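Bile acid 7a-dehydratase, BaiE (Clostridium hiranonis DSM 13275, PDB 4L8P) probably catalyses the 7alpha-dehydration of bile acid intermediates, acting as a trimeric lyase of the SnoaL-like, cystatin-like fold. Local coordinates at residues 56-61 against 89-94; 141-146 against 163-168. All coordinates share one frame; numbering follows the deposited sequence.

Contact 1 of 2, residues 56-61 against 89-94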
ATOM      1  N   LYS A  56      16.654  -2.560 -10.286  1.00 17.48           N
ATOM      2  CA  LYS A  56      17.548  -2.174 -11.398  1.00 17.12           C
ATOM      3  C   LYS A  56      17.463  -3.153 -12.592  1.00 20.08           C
ATOM      4  O   LYS A  56      18.477  -3.458 -13.244  1.00 21.92           O
ATOM      5  CB  LYS A  56      19.009  -1.998 -10.919  1.00 19.39           C
ATOM      6  CG  LYS A  56      19.142  -1.042  -9.733  1.00 19.53           C
ATOM      7  CD  LYS A  56      20.582  -0.819  -9.301  1.00 19.50           C
ATOM      8  CE  LYS A  56      20.639  -0.098  -7.955  1.00 18.86           C
ATOM      9  NZ  LYS A  56      20.148   1.301  -8.022  1.00 20.18           N
ATOM     10  N   LEU A  57      16.250  -3.653 -12.827  1.00 17.73           N
ATOM     11  CA  LEU A  57      15.964  -4.583 -13.922  1.00 21.19           C
ATOM     12  C   LEU A  57      15.506  -3.757 -15.111  1.00 19.35           C
ATOM     13  O   LEU A  57      14.304  -3.634 -15.387  1.00 19.72           O
ATOM     14  CB  LEU A  57      14.904  -5.595 -13.492  1.00 20.38           C
ATOM     15  CG  LEU A  57      15.226  -6.416 -12.230  1.00 23.22           C
ATOM     16  CD1 LEU A  57      14.035  -7.308 -11.863  1.00 27.53           C
ATOM     17  CD2 LEU A  57      16.494  -7.228 -12.447  1.00 29.42           C
ATOM     18  N   TRP A  58      16.476  -3.171 -15.810  1.00 19.97           N
ATOM     19  CA  TRP A  58      16.176  -2.066 -16.699  1.00 19.21           C
ATOM     20  C   TRP A  58      15.443  -2.516 -17.958  1.00 20.73           C
ATOM     21  O   TRP A  58      14.492  -1.846 -18.379  1.00 19.78           O
ATOM     22  CB  TRP A  58      17.425  -1.262 -17.044  1.00 21.00           C
ATOM     23  CG  TRP A  58      18.156  -0.744 -15.836  1.00 21.39           C
ATOM     24  CD1 TRP A  58      19.481  -0.961 -15.512  1.00 24.24           C
ATOM     25  CD2 TRP A  58      17.624   0.096 -14.807  1.00 20.86           C
ATOM     26  NE1 TRP A  58      19.785  -0.312 -14.325  1.00 23.45           N
ATOM     27  CE2 TRP A  58      18.665   0.335 -13.874  1.00 22.70           C
ATOM     28  CE3 TRP A  58      16.350   0.648 -14.557  1.00 20.41           C
ATOM     29  CZ2 TRP A  58      18.483   1.143 -12.728  1.00 21.52           C
ATOM     30  CZ3 TRP A  58      16.166   1.449 -13.397  1.00 21.68           C
ATOM     31  CH2 TRP A  58      17.234   1.669 -12.500  1.00 22.08           C
ATOM     32  N   ASP A  59      15.848  -3.665 -18.506  1.00 21.88           N
ATOM     33  CA  ASP A  59      15.136  -4.240 -19.662  1.00 23.76           C
ATOM     34  C   ASP A  59      13.686  -4.576 -19.363  1.00 22.76           C
ATOM     35  O   ASP A  59      12.806  -4.297 -20.175  1.00 22.69           O
ATOM     36  CB  ASP A  59      15.837  -5.505 -20.180  1.00 27.76           C
ATOM     37  CG  ASP A  59      17.182  -5.206 -20.819  1.00 34.88           C
ATOM     38  OD1 ASP A  59      17.394  -4.059 -21.255  1.00 33.35           O
ATOM     39  OD2 ASP A  59      18.024  -6.129 -20.877  1.00 44.38           O
ATOM     40  N   GLU A  60      13.449  -5.191 -18.212  1.00 20.97           N
ATOM     41  CA  GLU A  60      12.072  -5.447 -17.751  1.00 20.31           C
ATOM     42  C   GLU A  60      11.283  -4.160 -17.475  1.00 17.87           C
ATOM     43  O   GLU A  60      10.114  -4.040 -17.880  1.00 19.38           O
ATOM     44  CB  GLU A  60      12.051  -6.402 -16.546  1.00 21.77           C
ATOM     45  CG  GLU A  60      10.669  -7.001 -16.297  1.00 31.86           C
ATOM     46  CD  GLU A  60      10.655  -8.158 -15.304  1.00 47.96           C
ATOM     47  OE1 GLU A  60      11.709  -8.503 -14.713  1.00 42.88           O
ATOM     48  OE2 GLU A  60       9.564  -8.731 -15.108  1.00 64.14           O
ATOM     49  N   LEU A  61      11.913  -3.165 -16.839  1.00 18.83           N
ATOM     50  CA  LEU A  61      11.240  -1.879 -16.634  1.00 19.99           C
ATOM     51  C   LEU A  61      10.778  -1.264 -17.957  1.00 19.27           C
ATOM     52  O   LEU A  61       9.688  -0.691 -18.065  1.00 15.80           O
ATOM     53  CB  LEU A  61      12.151  -0.895 -15.923  1.00 19.78           C
ATOM     54  CG  LEU A  61      11.444   0.403 -15.495  1.00 21.16           C
ATOM     55  CD1 LEU A  61      12.112   0.889 -14.221  1.00 25.97           C
ATOM     56  CD2 LEU A  61      11.544   1.529 -16.521  1.00 23.79           C
ATOM     57  N   TYR A  89      18.787   6.696 -19.020  1.00 23.92           N
ATOM     58  CA  TYR A  89      18.872   7.706 -17.974  1.00 24.71           C
ATOM     59  C   TYR A  89      18.856   7.034 -16.583  1.00 22.90           C
ATOM     60  O   TYR A  89      19.701   7.331 -15.736  1.00 24.91           O
ATOM     61  CB  TYR A  89      17.733   8.747 -18.080  1.00 25.86           C
ATOM     62  CG  TYR A  89      17.647   9.625 -16.835  1.00 28.28           C
ATOM     63  CD1 TYR A  89      18.498  10.736 -16.671  1.00 30.64           C
ATOM     64  CD2 TYR A  89      16.770   9.314 -15.792  1.00 30.40           C
ATOM     65  CE1 TYR A  89      18.455  11.514 -15.518  1.00 30.86           C
ATOM     66  CE2 TYR A  89      16.731  10.081 -14.629  1.00 31.70           C
ATOM     67  CZ  TYR A  89      17.572  11.175 -14.501  1.00 32.89           C
ATOM     68  OH  TYR A  89      17.515  11.921 -13.344  1.00 39.97           O
ATOM     69  N   LEU A  90      17.887   6.165 -16.355  1.00 22.49           N
ATOM     70  CA  LEU A  90      17.721   5.562 -15.027  1.00 21.74           C
ATOM     71  C   LEU A  90      18.922   4.716 -14.609  1.00 23.92           C
ATOM     72  O   LEU A  90      19.366   4.786 -13.454  1.00 24.55           O
ATOM     73  CB  LEU A  90      16.440   4.754 -14.931  1.00 22.19           C
ATOM     74  CG  LEU A  90      15.116   5.537 -15.004  1.00 25.43           C
ATOM     75  CD1 LEU A  90      13.948   4.564 -15.064  1.00 24.16           C
ATOM     76  CD2 LEU A  90      14.938   6.503 -13.838  1.00 26.37           C
ATOM     77  N   ALA A  91      19.465   3.950 -15.548  1.00 25.08           N
ATOM     78  CA  ALA A  91      20.639   3.127 -15.263  1.00 26.40           C
ATOM     79  C   ALA A  91      21.831   3.980 -14.821  1.00 30.17           C
ATOM     80  O   ALA A  91      22.562   3.588 -13.905  1.00 29.44           O
ATOM     81  CB  ALA A  91      20.981   2.277 -16.470  1.00 27.91           C
ATOM     82  N   ALA A  92      22.001   5.150 -15.444  1.00 29.15           N
ATOM     83  CA  ALA A  92      23.048   6.104 -15.049  1.00 33.00           C
ATOM     84  C   ALA A  92      22.736   6.836 -13.754  1.00 32.68           C
ATOM     85  O   ALA A  92      23.618   7.007 -12.913  1.00 30.35           O
ATOM     86  CB  ALA A  92      23.309   7.118 -16.171  1.00 36.31           C
ATOM     87  N   ALA A  93      21.486   7.263 -13.590  1.00 28.67           N
ATOM     88  CA  ALA A  93      21.064   8.026 -12.416  1.00 29.15           C
ATOM     89  C   ALA A  93      20.934   7.203 -11.139  1.00 27.59           C
ATOM     90  O   ALA A  93      21.089   7.759 -10.036  1.00 29.49           O
ATOM     91  CB  ALA A  93      19.764   8.762 -12.691  1.00 31.87           C
HETATM   92  N   MSE A  94      20.705   5.893 -11.290  0.70 24.94           N
HETATM   93  CA  MSE A  94      20.442   4.986 -10.165  0.70 24.03           C
HETATM   94  C   MSE A  94      21.428   3.844 -10.247  0.70 20.94           C
HETATM   95  O   MSE A  94      21.064   2.680 -10.494  0.70 20.88           O
HETATM   96  CB  MSE A  94      19.010   4.540 -10.229  0.70 24.83           C
HETATM   97  CG  MSE A  94      18.147   5.784 -10.170  0.70 28.64           C
HETATM   98 SE   MSE A  94      16.334   5.156 -10.145  0.52 23.53          SE
HETATM   99  CE  MSE A  94      16.225   4.648  -8.288  0.70 27.14           C
TER
HETATM  100  O   HOH W   1      22.056   1.064 -12.586  1.00 25.01           O
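The indole of W58 lies against the last turn of helix 83-93 and carries most of the apolar contact. A91 presents its methyl over one face of the ring system, CB standing 3.8 Å from the centroid of the five-membered ring and 21° off its normal, a CH-pi contact. The six-membered ring is met by L90, whose CB comes within 3.7 Å of W58 CZ3. With chi1 at -56°, CG of W58 lies opposite its own carbonyl carbon, and the indole folds back over K56, whose CA lies against the rim of the opposite face; the ring is thus held between the helix and the turn that precedes its own. Deeper in, L61 and L90 cross at about a right angle and touch through methyls, CD2 of L61 to CD1 of L90 at 4.1 Å.

Polar contacts converge on the carbonyl of M94, a selenomethionine just past the helix end. K56 NZ donates to M94 O at 3.0 Å, approaching from above the carbonyl plane, and also bonds the carbonyl oxygens of E98 and P95. One water accepts from W58 NE1 at 3.2 Å and donates to A91 O and M94 O, so it ties the indole N-H to the helix C-terminus.

K56 closes helix 22-55 with a Schellman motif and L57 is the N-cap of helix 58-62; in the helical layer of the SnoaL-like domain, this junction meets the C-terminal end of helix 83-93. On its inner side M94 packs on L53 of helix 22-55 and on S100 and H102 of strand 98-111, while L61 rests on C52.

Contact 2 of 2, residues 141-146 against 163-168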
ATOM      1  N   GLY A 141      11.792  11.121   0.967  1.00 14.34           N
ATOM      2  CA  GLY A 141      10.764  12.023   0.517  1.00 16.01           C
ATOM      3  C   GLY A 141       9.397  11.386   0.369  1.00 17.03           C
ATOM      4  O   GLY A 141       9.202  10.184   0.581  1.00 15.79           O
ATOM      5  N   GLY A 142       8.462  12.221  -0.050  1.00 15.14           N
ATOM      6  CA  GLY A 142       7.121  11.803  -0.392  1.00 14.45           C
ATOM      7  C   GLY A 142       6.635  12.610  -1.560  1.00 15.31           C
ATOM      8  O   GLY A 142       7.063  13.748  -1.756  1.00 17.24           O
ATOM      9  N   ALA A 143       5.705  12.048  -2.321  1.00 15.65           N
ATOM     10  CA  ALA A 143       5.152  12.731  -3.474  1.00 15.84           C
ATOM     11  C   ALA A 143       3.767  12.219  -3.825  1.00 16.14           C
ATOM     12  O   ALA A 143       3.464  11.051  -3.588  1.00 14.39           O
ATOM     13  CB  ALA A 143       6.090  12.570  -4.672  1.00 16.85           C
ATOM     14  N   PHE A 144       2.943  13.109  -4.399  1.00 14.37           N
ATOM     15  CA  PHE A 144       1.671  12.720  -5.004  1.00 13.81           C
ATOM     16  C   PHE A 144       1.911  12.683  -6.511  1.00 15.62           C
ATOM     17  O   PHE A 144       2.169  13.719  -7.113  1.00 16.72           O
ATOM     18  CB  PHE A 144       0.590  13.748  -4.700  1.00 14.71           C
ATOM     19  CG  PHE A 144       0.292  13.915  -3.233  1.00 14.65           C
ATOM     20  CD1 PHE A 144      -0.146  12.839  -2.493  1.00 18.36           C
ATOM     21  CD2 PHE A 144       0.396  15.178  -2.615  1.00 16.54           C
ATOM     22  CE1 PHE A 144      -0.459  12.988  -1.137  1.00 18.96           C
ATOM     23  CE2 PHE A 144       0.080  15.327  -1.267  1.00 18.67           C
ATOM     24  CZ  PHE A 144      -0.332  14.223  -0.550  1.00 17.80           C
ATOM     25  N   TYR A 145       1.777  11.501  -7.098  1.00 15.18           N
ATOM     26  CA  TYR A 145       1.929  11.280  -8.556  1.00 14.41           C
ATOM     27  C   TYR A 145       0.566  11.122  -9.178  1.00 14.70           C
ATOM     28  O   TYR A 145      -0.358  10.540  -8.570  1.00 14.69           O
ATOM     29  CB  TYR A 145       2.741  10.003  -8.806  1.00 15.46           C
ATOM     30  CG  TYR A 145       4.232  10.245  -8.830  1.00 14.91           C
ATOM     31  CD1 TYR A 145       4.960  10.367  -7.662  1.00 16.69           C
ATOM     32  CD2 TYR A 145       4.911  10.420 -10.043  1.00 16.00           C
ATOM     33  CE1 TYR A 145       6.321  10.620  -7.686  1.00 16.68           C
ATOM     34  CE2 TYR A 145       6.282  10.665 -10.070  1.00 14.72           C
ATOM     35  CZ  TYR A 145       6.977  10.764  -8.890  1.00 16.86           C
ATOM     36  OH  TYR A 145       8.332  11.015  -8.901  1.00 18.32           O
ATOM     37  N   THR A 146       0.422  11.680 -10.375  1.00 14.95           N
ATOM     38  CA  THR A 146      -0.717  11.402 -11.240  1.00 16.96           C
ATOM     39  C   THR A 146      -0.215  10.872 -12.587  1.00 16.67           C
ATOM     40  O   THR A 146       0.275  11.631 -13.425  1.00 16.15           O
ATOM     41  CB  THR A 146      -1.620  12.644 -11.396  1.00 20.15           C
ATOM     42  OG1 THR A 146      -2.028  13.078 -10.087  1.00 19.00           O
ATOM     43  CG2 THR A 146      -2.840  12.305 -12.201  1.00 19.24           C
ATOM     44  N   TYR A 163       3.992  15.089 -10.772  1.00 17.36           N
ATOM     45  CA  TYR A 163       3.957  14.972  -9.322  1.00 14.90           C
ATOM     46  C   TYR A 163       4.105  16.288  -8.575  1.00 14.83           C
ATOM     47  O   TYR A 163       4.650  17.272  -9.105  1.00 17.46           O
ATOM     48  CB  TYR A 163       5.030  13.989  -8.857  1.00 15.35           C
ATOM     49  CG  TYR A 163       6.462  14.411  -9.101  1.00 16.54           C
ATOM     50  CD1 TYR A 163       7.095  14.128 -10.288  1.00 17.42           C
ATOM     51  CD2 TYR A 163       7.181  15.115  -8.126  1.00 20.44           C
ATOM     52  CE1 TYR A 163       8.412  14.492 -10.510  1.00 17.45           C
ATOM     53  CE2 TYR A 163       8.499  15.485  -8.330  1.00 20.36           C
ATOM     54  CZ  TYR A 163       9.117  15.173  -9.522  1.00 21.03           C
ATOM     55  OH  TYR A 163      10.424  15.574  -9.709  1.00 23.89           O
ATOM     56  N   VAL A 164       3.627  16.274  -7.331  1.00 15.39           N
ATOM     57  CA  VAL A 164       3.903  17.277  -6.352  1.00 16.38           C
ATOM     58  C   VAL A 164       4.745  16.630  -5.254  1.00 18.23           C
ATOM     59  O   VAL A 164       4.335  15.651  -4.646  1.00 17.72           O
ATOM     60  CB  VAL A 164       2.596  17.828  -5.740  1.00 21.45           C
ATOM     61  CG1 VAL A 164       2.898  18.759  -4.569  1.00 23.80           C
ATOM     62  CG2 VAL A 164       1.787  18.532  -6.806  1.00 26.49           C
ATOM     63  N   ARG A 165       5.914  17.200  -4.984  1.00 18.03           N
ATOM     64  CA  ARG A 165       6.799  16.695  -3.936  1.00 19.43           C
ATOM     65  C   ARG A 165       6.263  17.204  -2.590  1.00 19.60           C
ATOM     66  O   ARG A 165       6.240  18.408  -2.359  1.00 20.05           O
ATOM     67  CB  ARG A 165       8.231  17.199  -4.226  1.00 23.21           C
ATOM     68  CG  ARG A 165       9.341  16.423  -3.571  1.00 27.24           C
ATOM     69  CD  ARG A 165       9.583  15.132  -4.322  1.00 29.57           C
ATOM     70  NE  ARG A 165      10.799  14.447  -3.876  1.00 31.69           N
ATOM     71  CZ  ARG A 165      10.862  13.251  -3.286  1.00 28.08           C
ATOM     72  NH1 ARG A 165       9.774  12.530  -3.031  1.00 26.13           N
ATOM     73  NH2 ARG A 165      12.056  12.737  -2.973  1.00 26.71           N
ATOM     74  N   ILE A 166       5.843  16.294  -1.709  1.00 17.79           N
ATOM     75  CA  ILE A 166       5.352  16.670  -0.387  1.00 18.51           C
ATOM     76  C   ILE A 166       6.526  17.246   0.404  1.00 19.05           C
ATOM     77  O   ILE A 166       6.448  18.341   0.994  1.00 16.98           O
ATOM     78  CB  ILE A 166       4.771  15.467   0.350  1.00 19.76           C
ATOM     79  CG1 ILE A 166       3.600  14.850  -0.444  1.00 19.87           C
ATOM     80  CG2 ILE A 166       4.368  15.834   1.776  1.00 19.81           C
ATOM     81  CD1 ILE A 166       3.252  13.456  -0.002  1.00 18.84           C
ATOM     82  N   PHE A 167       7.601  16.465   0.404  1.00 17.48           N
ATOM     83  CA  PHE A 167       8.858  16.913   0.959  1.00 20.32           C
ATOM     84  C   PHE A 167      10.010  16.045   0.494  1.00 18.84           C
ATOM     85  O   PHE A 167       9.814  14.944  -0.007  1.00 17.56           O
ATOM     86  CB  PHE A 167       8.800  16.987   2.489  1.00 27.15           C
ATOM     87  CG  PHE A 167       9.339  15.774   3.173  1.00 26.64           C
ATOM     88  CD1 PHE A 167       8.669  14.567   3.105  1.00 34.34           C
ATOM     89  CD2 PHE A 167      10.508  15.855   3.907  1.00 32.51           C
ATOM     90  CE1 PHE A 167       9.202  13.443   3.742  1.00 30.18           C
ATOM     91  CE2 PHE A 167      11.023  14.741   4.545  1.00 29.31           C
ATOM     92  CZ  PHE A 167      10.372  13.543   4.448  1.00 33.62           C
ATOM     93  N   GLU A 168      11.214  16.567   0.696  1.00 17.62           N
ATOM     94  CA  GLU A 168      12.429  15.834   0.421  1.00 18.03           C
ATOM     95  C   GLU A 168      13.469  16.303   1.421  1.00 17.42           C
ATOM     96  O   GLU A 168      13.551  17.503   1.685  1.00 19.43           O
ATOM     97  CB  GLU A 168      12.910  16.075  -1.003  1.00 19.91           C
ATOM     98  CG  GLU A 168      14.057  15.162  -1.382  1.00 21.00           C
ATOM     99  CD  GLU A 168      14.464  15.311  -2.843  1.00 28.71           C
ATOM    100  OE1 GLU A 168      13.669  14.958  -3.709  1.00 30.47           O
ATOM    101  OE2 GLU A 168      15.562  15.789  -3.143  1.00 33.08           O
TER
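Y145 and Y163 lie side by side on one face of the sheet, pointing the same way. The backbone of this non-hydrogen-bonded pair carries CB of Y163 over the centre of the Y145 ring, 3.5 Å from its centroid, while the two rings, with planes at 26°, are slid apart and barely overlap. A chi1 of 65° swings the Y163 ring alongside Y145, its CD1 3.6 Å from Y145 CE2. On the other face I166 crosses F144 at about a right angle, CD1 lying 3.8 Å from the F144 ring centroid in a CH-pi contact.

Between these two layers runs an antiparallel ladder, in which F144 and V164 exchange both backbone bonds, each 2.9 Å from N to O. The register then slips by one at a classic beta bulge, where I166 and F167 both face G142: I166 N donates to G142 O at 2.8 Å, and G142 N donates to F167 O at 3.0 Å.

R165 spans the bulge, NH1 adding a weak bond to G142 O. Its NE and NH2 grip E168 OE1 side-on, and D125 of strand 116-129 forms a salt bridge with NH1. E168 OE2 in turn bonds H170, and F167 and E168 continue the sheet into a strand of the second subunit.

Both segments of contact 1 precede those of contact 2 in the chain, and the centres of the two contacts lie 21 Å apart, with nearest atoms about 9 Å from each other and no direct contact between them. The first joins helix 58-62 to the end of helix 83-93; the second lies within the hairpin of strands 137-152 and 155-172, the latter the outermost strand of the four-stranded antiparallel sheet within this chain. The two are linked through the fold: helix 83-93 leads into strand 98-111 at the sheet's other border. Together they sample the helical layer and curved sheet of the cystatin-like fold, and contact 2 alone reaches the subunit interface of the three-chain assembly.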